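Local structure of UDP-L-Rhamnose Synthase (7JID) at residues A[4-9]-A[28-33]; A[110-116]-A[257-262]; A[162-168]-A[190-196]. The protein synthesises UDP-L-rhamnose, probably by NADPH-dependent reduction of a UDP-linked sugar intermediate, and binds NADP beside a UDP-deoxyhexose. All blocks are in the same frame, centred on the assembly; numbering follows the deposited sequence.

Contact 1. Residues A[4-9]-A[28-33]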
loop_
_atom_site.group_PDB
_atom_site.type_symbol
_atom_site.label_atom_id
_atom_site.label_comp_id
_atom_site.label_asym_id
_atom_site.label_seq_id
_atom_site.Cartn_x
_atom_site.Cartn_y
_atom_site.Cartn_z
ATOM N N MET A 4 -18.204 -4.214 28.323
ATOM C CA MET A 4 -17.192 -3.225 27.816
ATOM C C MET A 4 -17.763 -2.436 26.628
ATOM O O MET A 4 -18.867 -2.755 26.160
ATOM C CB MET A 4 -15.904 -3.926 27.369
ATOM C CG MET A 4 -15.160 -4.642 28.480
ATOM S SD MET A 4 -13.636 -5.442 27.956
ATOM C CE MET A 4 -14.250 -6.305 26.509
ATOM N N LYS A 5 -17.001 -1.455 26.141
ATOM C CA LYS A 5 -17.375 -0.554 25.015
ATOM C C LYS A 5 -16.544 -0.917 23.779
ATOM O O LYS A 5 -15.316 -0.863 23.872
ATOM C CB LYS A 5 -17.125 0.910 25.384
ATOM C CG LYS A 5 -17.737 1.894 24.400
ATOM C CD LYS A 5 -17.391 3.326 24.671
ATOM C CE LYS A 5 -18.216 3.921 25.789
ATOM N NZ LYS A 5 -18.217 5.398 25.685
ATOM N N TRP A 6 -17.223 -1.272 22.688
ATOM C CA TRP A 6 -16.599 -1.784 21.440
ATOM C C TRP A 6 -16.891 -0.804 20.310
ATOM O O TRP A 6 -18.102 -0.607 19.969
ATOM C CB TRP A 6 -17.139 -3.166 21.098
ATOM C CG TRP A 6 -16.933 -4.241 22.122
ATOM C CD1 TRP A 6 -17.530 -4.323 23.349
ATOM C CD2 TRP A 6 -16.142 -5.434 21.987
ATOM N NE1 TRP A 6 -17.116 -5.443 24.011
ATOM C CE2 TRP A 6 -16.298 -6.181 23.178
ATOM C CE3 TRP A 6 -15.335 -5.972 20.973
ATOM C CZ2 TRP A 6 -15.664 -7.406 23.390
ATOM C CZ3 TRP A 6 -14.674 -7.156 21.205
ATOM C CH2 TRP A 6 -14.873 -7.894 22.371
ATOM N N LEU A 7 -15.846 -0.181 19.775
ATOM C CA LEU A 7 -15.985 0.720 18.618
ATOM C C LEU A 7 -15.770 -0.110 17.343
ATOM O O LEU A 7 -14.679 -0.665 17.226
ATOM C CB LEU A 7 -14.957 1.844 18.726
ATOM C CG LEU A 7 -14.940 2.814 17.550
ATOM C CD1 LEU A 7 -16.287 3.502 17.401
ATOM C CD2 LEU A 7 -13.833 3.811 17.699
ATOM N N ILE A 8 -16.770 -0.142 16.483
ATOM C CA ILE A 8 -16.768 -1.033 15.285
ATOM C C ILE A 8 -16.714 -0.168 14.028
ATOM O O ILE A 8 -17.696 0.528 13.721
ATOM C CB ILE A 8 -17.985 -1.977 15.282
ATOM C CG1 ILE A 8 -18.173 -2.734 16.610
ATOM C CG2 ILE A 8 -17.898 -2.933 14.086
ATOM C CD1 ILE A 8 -16.956 -3.499 17.075
ATOM N N PHE A 9 -15.653 -0.352 13.264
ATOM C CA PHE A 9 -15.506 0.179 11.892
ATOM C C PHE A 9 -16.028 -0.878 10.919
ATOM O O PHE A 9 -15.697 -2.056 11.114
ATOM C CB PHE A 9 -14.041 0.475 11.602
ATOM C CG PHE A 9 -13.551 1.725 12.284
ATOM C CD1 PHE A 9 -13.545 2.952 11.638
ATOM C CD2 PHE A 9 -13.101 1.666 13.594
ATOM C CE1 PHE A 9 -13.130 4.095 12.300
ATOM C CE2 PHE A 9 -12.673 2.807 14.251
ATOM C CZ PHE A 9 -12.675 4.024 13.594
ATOM N N GLU A 28 -22.800 -6.532 25.499
ATOM C CA GLU A 28 -21.743 -5.509 25.307
ATOM C C GLU A 28 -22.352 -4.232 24.728
ATOM O O GLU A 28 -23.411 -4.292 24.075
ATOM C CB GLU A 28 -20.615 -6.016 24.405
ATOM C CG GLU A 28 -19.993 -7.312 24.880
ATOM C CD GLU A 28 -19.185 -7.274 26.161
ATOM O OE1 GLU A 28 -18.392 -6.349 26.358
ATOM O OE2 GLU A 28 -19.272 -8.258 26.921
ATOM N N GLN A 29 -21.681 -3.106 24.962
ATOM C CA GLN A 29 -22.036 -1.807 24.346
ATOM C C GLN A 29 -21.265 -1.686 23.025
ATOM O O GLN A 29 -20.069 -1.713 23.068
ATOM C CB GLN A 29 -21.686 -0.644 25.261
ATOM C CG GLN A 29 -22.243 0.681 24.749
ATOM C CD GLN A 29 -21.724 1.882 25.503
ATOM O OE1 GLN A 29 -20.995 1.760 26.485
ATOM N NE2 GLN A 29 -22.069 3.064 25.015
ATOM N N VAL A 30 -21.974 -1.555 21.915
ATOM C CA VAL A 30 -21.375 -1.420 20.564
ATOM C C VAL A 30 -21.589 0.019 20.091
ATOM O O VAL A 30 -22.755 0.494 20.115
ATOM C CB VAL A 30 -22.003 -2.438 19.607
ATOM C CG1 VAL A 30 -21.594 -2.203 18.172
ATOM C CG2 VAL A 30 -21.660 -3.849 20.039
ATOM N N VAL A 31 -20.510 0.660 19.658
ATOM C CA VAL A 31 -20.526 2.014 19.030
ATOM C C VAL A 31 -20.103 1.831 17.571
ATOM O O VAL A 31 -18.969 1.373 17.359
ATOM C CB VAL A 31 -19.593 2.992 19.769
ATOM C CG1 VAL A 31 -19.643 4.403 19.193
ATOM C CG2 VAL A 31 -19.846 3.032 21.264
ATOM N N GLY A 32 -21.009 2.079 16.628
ATOM C CA GLY A 32 -20.645 2.144 15.200
ATOM C C GLY A 32 -19.787 3.369 14.946
ATOM O O GLY A 32 -20.245 4.471 15.247
ATOM N N ALA A 33 -18.572 3.211 14.425
ATOM C CA ALA A 33 -17.664 4.337 14.127
ATOM C C ALA A 33 -18.314 5.253 13.092
ATOM O O ALA A 33 -18.830 4.790 12.056
ATOM C CB ALA A 33 -16.312 3.838 13.661
#
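Strands 5-9 and 29-32 open the Rossmann fold as neighbours in its parallel sheet, joined through helix 14-25 in a beta-alpha-beta unit. Their axes come within 4.7 Å and diverge by 30°. Strand 29-32, one of the two outermost in this chain's sheet, meshes differently with its neighbour on the two faces. On the face of Lys5, Leu7 and Val31, the branched end of Val31 fits between two bumps: CG2 lies 3.9 Å from Lys5 CG, and CG1 3.9 Å from Leu7 CD1. Leu7 CD1 also reaches Ala33 CB at 3.8 Å, and helix 40-50 packs over this end through Ile47 and Glu46. On the reverse face Ile8 CG1 abuts Val30 CG1 at 3.8 Å. Leu23 of helix 14-25 touches both Trp6 and Val30 there. Just past strand 29-32, Ala33 CB sits over the Phe9 ring in a CH-pi contact, 3.4 Å from the centroid and 9° off the normal; the Phe9 side chain is about 5 Å from bound NADP.

The backbones are stitched by Gln29 N to Met4 O (3.1 Å), Trp6 N to Gln29 O (2.9 Å), Val31 N to Trp6 O (2.7 Å), Ile8 N to Val31 O (2.8 Å) and Ala33 N to Ile8 O (2.9 Å). Glu28 OE1 accepts from the backbone N of Met4, the first modelled residue (2.9 Å), and from Trp6 NE1 (2.8 Å), while OE2 pairs with Arg207. The pair is thus backbone-bonded, apolar contacts lining both faces, with one carboxylate adding bonds at its N-terminal end.

Contact 2. Residues A[110-116]-A[257-262]. With AWU ([[(2~{R},3~{S},4~{R},5~{R})-5-[2,4-bis(oxidanylidene)pyrimidin-1-yl]-3,4-bis(oxidanyl)oxolan-2-yl]methoxy-oxidanyl-phosphoryl] [(2~{R},3~{R},4~{R},5~{R},6~{S})-6-methyl-3,4,5-tris(oxidanyl)oxan-2-yl] hydrogen phosphate), chain C; EDO (1,2-ethanediol), chain G.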
loop_
_atom_site.group_PDB
_atom_site.type_symbol
_atom_site.label_atom_id
_atom_site.label_comp_id
_atom_site.label_asym_id
_atom_site.label_seq_id
_atom_site.Cartn_x
_atom_site.Cartn_y
_atom_site.Cartn_z
ATOM N N GLY A 110 -6.915 -14.657 4.205
ATOM C CA GLY A 110 -5.913 -15.659 3.838
ATOM C C GLY A 110 -5.838 -15.844 2.328
ATOM O O GLY A 110 -5.054 -16.718 1.931
ATOM N N CYS A 111 -6.479 -14.990 1.517
ATOM C CA CYS A 111 -6.384 -15.066 0.026
ATOM C C CYS A 111 -5.094 -14.389 -0.467
ATOM O O CYS A 111 -5.133 -13.652 -1.433
ATOM C CB CYS A 111 -7.670 -14.565 -0.589
ATOM S SG CYS A 111 -8.944 -15.827 -0.275
ATOM N N ILE A 112 -3.974 -14.655 0.208
ATOM C CA ILE A 112 -2.636 -14.065 -0.101
ATOM C C ILE A 112 -1.662 -15.194 -0.399
ATOM O O ILE A 112 -0.469 -14.911 -0.611
ATOM C CB ILE A 112 -2.204 -13.200 1.096
ATOM C CG1 ILE A 112 -2.020 -14.030 2.363
ATOM C CG2 ILE A 112 -3.257 -12.098 1.283
ATOM C CD1 ILE A 112 -1.591 -13.247 3.569
ATOM N N PHE A 113 -2.146 -16.439 -0.385
ATOM C CA PHE A 113 -1.294 -17.619 -0.679
ATOM C C PHE A 113 -1.954 -18.501 -1.739
ATOM O O PHE A 113 -3.152 -18.453 -1.976
ATOM C CB PHE A 113 -1.090 -18.510 0.541
ATOM C CG PHE A 113 -0.684 -17.808 1.810
ATOM C CD1 PHE A 113 0.601 -17.304 1.965
ATOM C CD2 PHE A 113 -1.596 -17.619 2.833
ATOM C CE1 PHE A 113 0.977 -16.705 3.153
ATOM C CE2 PHE A 113 -1.216 -17.022 4.020
ATOM C CZ PHE A 113 0.061 -16.500 4.149
ATOM N N GLU A 114 -1.115 -19.266 -2.408
ATOM C CA GLU A 114 -1.540 -20.255 -3.421
ATOM C C GLU A 114 -0.790 -21.569 -3.155
ATOM O O GLU A 114 0.444 -21.549 -3.127
ATOM C CB GLU A 114 -1.324 -19.679 -4.821
ATOM C CG GLU A 114 -1.663 -20.627 -5.945
ATOM C CD GLU A 114 -3.123 -20.910 -6.266
ATOM O OE1 GLU A 114 -4.041 -19.976 -6.231
ATOM O OE2 GLU A 114 -3.349 -22.068 -6.709
ATOM N N GLY A 115 -1.530 -22.650 -2.959
ATOM C CA GLY A 115 -0.980 -24.009 -2.940
ATOM C C GLY A 115 -1.236 -24.774 -1.657
ATOM O O GLY A 115 -2.041 -24.367 -0.825
ATOM N N GLN A 116 -0.465 -25.850 -1.452
ATOM C CA GLN A 116 -0.538 -26.740 -0.273
ATOM C C GLN A 116 -1.936 -27.349 -0.091
ATOM O O GLN A 116 -2.210 -27.864 1.011
ATOM C CB GLN A 116 -0.055 -26.043 0.999
ATOM C CG GLN A 116 1.371 -25.498 0.827
ATOM C CD GLN A 116 2.117 -25.191 2.099
ATOM O OE1 GLN A 116 2.636 -24.067 2.327
ATOM N NE2 GLN A 116 2.177 -26.186 2.936
ATOM N N ARG A 257 -7.997 -16.143 -8.816
ATOM C CA ARG A 257 -8.516 -16.395 -7.441
ATOM C C ARG A 257 -7.487 -17.227 -6.675
ATOM O O ARG A 257 -6.794 -18.110 -7.225
ATOM C CB ARG A 257 -9.899 -17.041 -7.421
ATOM C CG ARG A 257 -11.032 -16.234 -8.035
ATOM C CD ARG A 257 -11.243 -14.933 -7.324
ATOM N NE ARG A 257 -12.440 -14.236 -7.763
ATOM C CZ ARG A 257 -12.477 -13.276 -8.675
ATOM N NH1 ARG A 257 -11.393 -12.907 -9.332
ATOM N NH2 ARG A 257 -13.634 -12.675 -8.901
ATOM N N SER A 258 -7.340 -16.886 -5.400
ATOM C CA SER A 258 -6.443 -17.571 -4.452
ATOM C C SER A 258 -7.027 -18.958 -4.111
ATOM O O SER A 258 -8.239 -19.058 -3.823
ATOM C CB SER A 258 -6.361 -16.768 -3.198
ATOM O OG SER A 258 -5.651 -17.441 -2.182
ATOM N N ASN A 259 -6.191 -19.979 -4.121
ATOM C CA ASN A 259 -6.582 -21.349 -3.698
ATOM C C ASN A 259 -5.496 -21.866 -2.775
ATOM O O ASN A 259 -4.344 -21.950 -3.256
ATOM C CB ASN A 259 -6.761 -22.295 -4.894
ATOM C CG ASN A 259 -7.940 -21.886 -5.732
ATOM O OD1 ASN A 259 -9.072 -22.170 -5.407
ATOM N ND2 ASN A 259 -7.672 -21.191 -6.834
ATOM N N ASN A 260 -5.819 -22.277 -1.546
ATOM C CA ASN A 260 -4.758 -22.694 -0.600
ATOM C C ASN A 260 -5.370 -23.516 0.541
ATOM O O ASN A 260 -6.590 -23.510 0.727
ATOM C CB ASN A 260 -3.952 -21.485 -0.141
ATOM C CG ASN A 260 -4.735 -20.564 0.777
ATOM O OD1 ASN A 260 -5.268 -21.031 1.767
ATOM N ND2 ASN A 260 -4.717 -19.285 0.441
ATOM N N LEU A 261 -4.476 -24.153 1.273
ATOM C CA LEU A 261 -4.655 -24.595 2.674
ATOM C C LEU A 261 -3.926 -23.639 3.594
ATOM O O LEU A 261 -2.703 -23.398 3.358
ATOM C CB LEU A 261 -4.058 -25.993 2.844
ATOM C CG LEU A 261 -3.944 -26.525 4.278
ATOM C CD1 LEU A 261 -5.312 -26.753 4.888
ATOM C CD2 LEU A 261 -3.126 -27.820 4.321
ATOM N N LEU A 262 -4.613 -23.173 4.628
ATOM C CA LEU A 262 -3.963 -22.514 5.782
ATOM C C LEU A 262 -3.731 -23.538 6.881
ATOM O O LEU A 262 -4.633 -24.315 7.204
ATOM C CB LEU A 262 -4.815 -21.358 6.315
ATOM C CG LEU A 262 -5.177 -20.258 5.322
ATOM C CD1 LEU A 262 -6.143 -19.289 6.038
ATOM C CD2 LEU A 262 -3.955 -19.595 4.728
HETATM P PA AWU C . -15.904 -14.816 -6.086
HETATM O O1A AWU C . -15.329 -14.173 -7.291
HETATM O O2A AWU C . -17.415 -14.849 -5.937
HETATM O O3A AWU C . -15.534 -14.171 -4.636
HETATM P PB AWU C . -14.209 -13.262 -4.267
HETATM O O1B AWU C . -12.854 -13.877 -4.694
HETATM O O2B AWU C . -14.517 -11.798 -4.653
HETATM O O3B AWU C . -14.285 -13.450 -2.680
HETATM C "C5'" AWU C . -12.677 -11.525 -0.063
HETATM O "O5'" AWU C . -13.649 -12.079 -0.929
HETATM C "C4'" AWU C . -12.176 -12.595 0.892
HETATM O "O4'" AWU C . -11.060 -12.127 1.681
HETATM C "C3'" AWU C . -11.727 -13.776 0.095
HETATM O "O3'" AWU C . -11.549 -14.848 0.982
HETATM C "C2'" AWU C . -12.771 -14.256 -0.908
HETATM C "C1'" AWU C . -13.319 -13.155 -1.702
HETATM N N1 AWU C . -16.192 -19.139 -8.949
HETATM C C2 AWU C . -16.687 -20.147 -9.757
HETATM O O2 AWU C . -16.614 -21.337 -9.385
HETATM N N3 AWU C . -17.372 -19.796 -10.892
HETATM C C4 AWU C . -17.445 -18.507 -11.317
HETATM O O4 AWU C . -18.127 -18.263 -12.381
HETATM C C5 AWU C . -16.964 -17.490 -10.492
HETATM C C6 AWU C . -16.238 -17.818 -9.351
HETATM C C1C AWU C . -15.460 -19.470 -7.694
HETATM C C2C AWU C . -14.108 -18.786 -7.484
HETATM C C3C AWU C . -14.012 -18.748 -5.938
HETATM C C4C AWU C . -15.450 -18.602 -5.557
HETATM C C5C AWU C . -15.853 -17.234 -5.049
HETATM C "C6'" AWU C . -13.404 -10.390 0.656
HETATM O "O2'" AWU C . -13.879 -14.737 -0.176
HETATM O O2C AWU C . -13.104 -19.591 -8.047
HETATM O O3C AWU C . -13.586 -19.999 -5.428
HETATM O O4C AWU C . -16.251 -18.840 -6.707
HETATM O O5C AWU C . -15.359 -16.279 -6.016
HETATM C C1 EDO G . 3.734 -24.204 -2.224
HETATM O O1 EDO G . 2.864 -23.635 -3.162
HETATM C C2 EDO G . 3.850 -23.360 -1.027
HETATM O O2 EDO G . 4.919 -23.697 -0.190
#
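In this Rossmann-fold enzyme, the loop leaving sheet strand 103-109 meets segment 257-262 at the sugar-nucleotide pocket. Three side chains adopt conformations that let them hydrogen-bond the backbone of the other segment. Asn260, with chi1 at p, aims its amide at the loop at 110-113, so that ND2 donates to both Gly110 O and Phe113 O, each at 3.0 Å. Ser258, at t, brings OG to the same Phe113 O at 2.7 Å. Glu114, t then p in the conformer given here, folds back to accept from Asn259 N through OE1 (3.0 Å), while OE2 forms a salt bridge with Arg246. Gly115 forms a single backbone bridge with Asn260, through Gly115 N to Asn259 O (2.9 Å) and Leu261 N to Gly115 O (3.2 Å). Leu262, at m, sets CD2 3.6 Å from Phe113 CD2; its CD1 occupies space that a beta-carbon on Gly110 would invade. Both segments reach the UDP-sugar. Arg257, m at chi1 and chi2, brings its guanidinium to the diphosphate, with NH1 held by Asp71. Arg257 NE and NH2 donate to AWU O1A at 2.9 and 2.8 Å, and Cys111, with chi1 at m, places SG 3.1 Å from AWU O3'.

Contact 3. Residues A[162-168]-A[190-196]. With AWU ([[(2~{R},3~{S},4~{R},5~{R})-5-[2,4-bis(oxidanylidene)pyrimidin-1-yl]-3,4-bis(oxidanyl)oxolan-2-yl]methoxy-oxidanyl-phosphoryl] [(2~{R},3~{R},4~{R},5~{R},6~{S})-6-methyl-3,4,5-tris(oxidanyl)oxan-2-yl] hydrogen phosphate), chain C.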
loop_
_atom_site.group_PDB
_atom_site.type_symbol
_atom_site.label_atom_id
_atom_site.label_comp_id
_atom_site.label_asym_id
_atom_site.label_seq_id
_atom_site.Cartn_x
_atom_site.Cartn_y
_atom_site.Cartn_z
ATOM N N ILE A 162 -9.377 -14.696 7.404
ATOM C CA ILE A 162 -10.535 -15.526 6.980
ATOM C C ILE A 162 -10.400 -15.772 5.472
ATOM O O ILE A 162 -9.717 -14.991 4.789
ATOM C CB ILE A 162 -11.881 -14.898 7.354
ATOM C CG1 ILE A 162 -12.050 -13.515 6.719
ATOM C CG2 ILE A 162 -12.038 -14.896 8.868
ATOM C CD1 ILE A 162 -13.511 -13.114 6.618
ATOM N N ARG A 163 -11.089 -16.781 5.014
ATOM C CA ARG A 163 -11.241 -16.997 3.562
ATOM C C ARG A 163 -12.652 -17.414 3.242
ATOM O O ARG A 163 -13.246 -18.204 4.007
ATOM C CB ARG A 163 -10.292 -18.075 3.062
ATOM C CG ARG A 163 -8.837 -17.752 3.303
ATOM C CD ARG A 163 -7.895 -18.760 2.653
ATOM N NE ARG A 163 -7.923 -18.644 1.197
ATOM C CZ ARG A 163 -8.187 -19.600 0.307
ATOM N NH1 ARG A 163 -8.682 -20.761 0.672
ATOM N NH2 ARG A 163 -8.077 -19.343 -0.973
ATOM N N MET A 164 -13.112 -17.058 2.052
ATOM C CA MET A 164 -14.362 -17.623 1.474
ATOM C C MET A 164 -15.427 -17.774 2.560
ATOM O O MET A 164 -16.020 -18.852 2.786
ATOM C CB MET A 164 -14.068 -18.983 0.849
ATOM C CG MET A 164 -12.988 -18.828 -0.218
ATOM S SD MET A 164 -12.402 -20.379 -0.863
ATOM C CE MET A 164 -11.490 -19.805 -2.292
ATOM N N PRO A 165 -15.751 -16.673 3.283
ATOM C CA PRO A 165 -16.658 -16.792 4.410
ATOM C C PRO A 165 -18.065 -17.276 4.045
ATOM O O PRO A 165 -18.595 -16.911 2.985
ATOM C CB PRO A 165 -16.764 -15.375 4.975
ATOM C CG PRO A 165 -16.207 -14.478 3.914
ATOM C CD PRO A 165 -15.201 -15.320 3.127
ATOM N N ILE A 166 -18.613 -18.152 4.901
ATOM C CA ILE A 166 -19.920 -18.844 4.731
ATOM C C ILE A 166 -20.828 -18.509 5.917
ATOM O O ILE A 166 -20.318 -18.442 7.030
ATOM C CB ILE A 166 -19.694 -20.352 4.643
ATOM C CG1 ILE A 166 -18.959 -20.760 3.358
ATOM C CG2 ILE A 166 -21.000 -21.130 4.788
ATOM C CD1 ILE A 166 -18.290 -22.096 3.470
ATOM N N THR A 167 -22.083 -18.210 5.649
ATOM C CA THR A 167 -23.124 -18.146 6.698
ATOM C C THR A 167 -24.238 -19.129 6.372
ATOM O O THR A 167 -24.440 -19.435 5.173
ATOM C CB THR A 167 -23.653 -16.715 6.849
ATOM O OG1 THR A 167 -24.110 -16.264 5.566
ATOM C CG2 THR A 167 -22.610 -15.794 7.449
ATOM N N ILE A 168 -24.930 -19.590 7.404
ATOM C CA ILE A 168 -26.156 -20.424 7.283
ATOM C C ILE A 168 -27.191 -19.591 6.529
ATOM O O ILE A 168 -27.741 -20.077 5.538
ATOM C CB ILE A 168 -26.660 -20.859 8.668
ATOM C CG1 ILE A 168 -25.644 -21.733 9.404
ATOM C CG2 ILE A 168 -28.030 -21.508 8.527
ATOM C CD1 ILE A 168 -25.816 -21.743 10.925
ATOM N N ASN A 190 -10.115 -26.000 -0.610
ATOM C CA ASN A 190 -9.725 -24.703 -0.035
ATOM C C ASN A 190 -10.044 -24.635 1.454
ATOM O O ASN A 190 -11.000 -25.327 1.909
ATOM C CB ASN A 190 -10.546 -23.602 -0.693
ATOM C CG ASN A 190 -9.853 -22.990 -1.879
ATOM O OD1 ASN A 190 -8.939 -22.184 -1.704
ATOM N ND2 ASN A 190 -10.315 -23.354 -3.091
ATOM N N SER A 191 -9.264 -23.838 2.163
ATOM C CA SER A 191 -9.551 -23.409 3.540
ATOM C C SER A 191 -10.637 -22.351 3.489
ATOM O O SER A 191 -10.456 -21.331 2.770
ATOM C CB SER A 191 -8.349 -22.934 4.235
ATOM O OG SER A 191 -7.436 -23.987 4.518
ATOM N N MET A 192 -11.669 -22.518 4.300
ATOM C CA MET A 192 -12.819 -21.587 4.340
ATOM C C MET A 192 -13.225 -21.333 5.787
ATOM O O MET A 192 -12.882 -22.113 6.623
ATOM C CB MET A 192 -14.026 -22.091 3.541
ATOM C CG MET A 192 -13.658 -22.755 2.246
ATOM S SD MET A 192 -15.117 -22.940 1.194
ATOM C CE MET A 192 -14.380 -23.715 -0.276
ATOM N N THR A 193 -13.977 -20.264 5.993
ATOM C CA THR A 193 -14.389 -19.753 7.322
ATOM C C THR A 193 -15.903 -19.821 7.434
ATOM O O THR A 193 -16.577 -19.110 6.692
ATOM C CB THR A 193 -13.935 -18.307 7.508
ATOM O OG1 THR A 193 -12.513 -18.221 7.396
ATOM C CG2 THR A 193 -14.281 -17.769 8.882
ATOM N N ILE A 194 -16.425 -20.647 8.359
ATOM C CA ILE A 194 -17.865 -20.635 8.680
ATOM C C ILE A 194 -18.106 -19.576 9.758
ATOM O O ILE A 194 -17.665 -19.767 10.888
ATOM C CB ILE A 194 -18.394 -22.016 9.089
ATOM C CG1 ILE A 194 -18.163 -23.028 7.947
ATOM C CG2 ILE A 194 -19.867 -21.854 9.433
ATOM C CD1 ILE A 194 -18.483 -24.413 8.325
ATOM N N LEU A 195 -18.683 -18.442 9.367
ATOM C CA LEU A 195 -18.751 -17.273 10.275
ATOM C C LEU A 195 -19.664 -17.593 11.459
ATOM O O LEU A 195 -19.353 -17.128 12.543
ATOM C CB LEU A 195 -19.243 -16.041 9.504
ATOM C CG LEU A 195 -18.237 -15.419 8.549
ATOM C CD1 LEU A 195 -18.878 -14.273 7.792
ATOM C CD2 LEU A 195 -16.985 -14.946 9.271
ATOM N N ASP A 196 -20.722 -18.386 11.272
ATOM C CA ASP A 196 -21.609 -18.730 12.411
ATOM C C ASP A 196 -20.794 -19.403 13.524
ATOM O O ASP A 196 -21.031 -19.138 14.685
ATOM C CB ASP A 196 -22.788 -19.578 11.964
ATOM C CG ASP A 196 -23.564 -18.936 10.852
ATOM O OD1 ASP A 196 -24.589 -18.281 11.153
ATOM O OD2 ASP A 196 -23.170 -19.090 9.678
HETATM P PA AWU C . -15.904 -14.816 -6.086
HETATM O O1A AWU C . -15.329 -14.173 -7.291
HETATM O O2A AWU C . -17.415 -14.849 -5.937
HETATM O O3A AWU C . -15.534 -14.171 -4.636
HETATM P PB AWU C . -14.209 -13.262 -4.267
HETATM O O1B AWU C . -12.854 -13.877 -4.694
HETATM O O2B AWU C . -14.517 -11.798 -4.653
HETATM O O3B AWU C . -14.285 -13.450 -2.680
HETATM C "C5'" AWU C . -12.677 -11.525 -0.063
HETATM O "O5'" AWU C . -13.649 -12.079 -0.929
HETATM C "C4'" AWU C . -12.176 -12.595 0.892
HETATM O "O4'" AWU C . -11.060 -12.127 1.681
HETATM C "C3'" AWU C . -11.727 -13.776 0.095
HETATM O "O3'" AWU C . -11.549 -14.848 0.982
HETATM C "C2'" AWU C . -12.771 -14.256 -0.908
HETATM C "C1'" AWU C . -13.319 -13.155 -1.702
HETATM N N1 AWU C . -16.192 -19.139 -8.949
HETATM C C2 AWU C . -16.687 -20.147 -9.757
HETATM O O2 AWU C . -16.614 -21.337 -9.385
HETATM N N3 AWU C . -17.372 -19.796 -10.892
HETATM C C4 AWU C . -17.445 -18.507 -11.317
HETATM O O4 AWU C . -18.127 -18.263 -12.381
HETATM C C5 AWU C . -16.964 -17.490 -10.492
HETATM C C6 AWU C . -16.238 -17.818 -9.351
HETATM C C1C AWU C . -15.460 -19.470 -7.694
HETATM C C2C AWU C . -14.108 -18.786 -7.484
HETATM C C3C AWU C . -14.012 -18.748 -5.938
HETATM C C4C AWU C . -15.450 -18.602 -5.557
HETATM C C5C AWU C . -15.853 -17.234 -5.049
HETATM C "C6'" AWU C . -13.404 -10.390 0.656
HETATM O "O2'" AWU C . -13.879 -14.737 -0.176
HETATM O O2C AWU C . -13.104 -19.591 -8.047
HETATM O O3C AWU C . -13.586 -19.999 -5.428
HETATM O O4C AWU C . -16.251 -18.840 -6.707
HETATM O O5C AWU C . -15.359 -16.279 -6.016
#
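Arg163 makes the densest set of polar bonds here: NH1 donates to Asn190 OD1 and to Ser191 O, both at 2.8 Å, and NH2 adds a bond to Asn190 OD1 at 3.1 Å, so the guanidinium edge is gripped by the start of segment 190-196. Asn190 OD1 also accepts from Asn260 N. The backbone of Arg163 is held as well: its N donates to Thr193 OG1 (3.1 Å), a hydroxyl that also bonds Phe216 O, and Thr193 N returns a weak bond to Arg163 O (3.0 Å). Further along, Ile166 and Ile194 form a single bridge, Ile166 N to Thr193 O (2.9 Å) and Leu195 N to Ile166 O (2.9 Å). Asp196, in the first turn of helix 195-207, closes the pairing by accepting from Ile168 N through OD2 at 2.9 Å.

Around this core the packing is apolar. Met192 lies between Met164 and Ile166, with CE 3.9 Å from Met164 SD and SD 4.0 Å from Ile166 CD1, while Pro165 CB meets Leu195 CD1 at 3.7 Å. Helix 277-287 touches both Ile166 and Ile194. Between the paired stretches Met164 takes left-handed backbone angles, and its N donates to AWU O3' at 2.9 Å. With Arg163 and Pro165 also lining the pocket, this forms part of the sugar-binding site beyond the carboxyl end of Rossmann strand 157-162.

Contact 1 lies at the sheet's edge, with its centre 32 Å from that of contact 2 and 24 Å from that of contact 3; its nearest atoms stay about 17 and 12 Å from theirs. It nevertheless borders the cofactor through Phe9, as contact 3 does through Ile162, whose side chain is about 4 Å from NADP. Contacts 2 and 3, centred 14 Å apart, touch each other and both contribute residues to the UDP-sugar pocket. Gly110 N and Ile162 O probably hydrogen-bond at 2.9 Å, as do Asn259 OD1 and Asn190 ND2 at 2.9 Å, while Cys111 SG packs 3.3 Å from Arg163 NE. Both meet at AWU O3', contact 3 by a hydrogen bond and contact 2 by a close approach, and contact 2 alone of the three bonds the diphosphate.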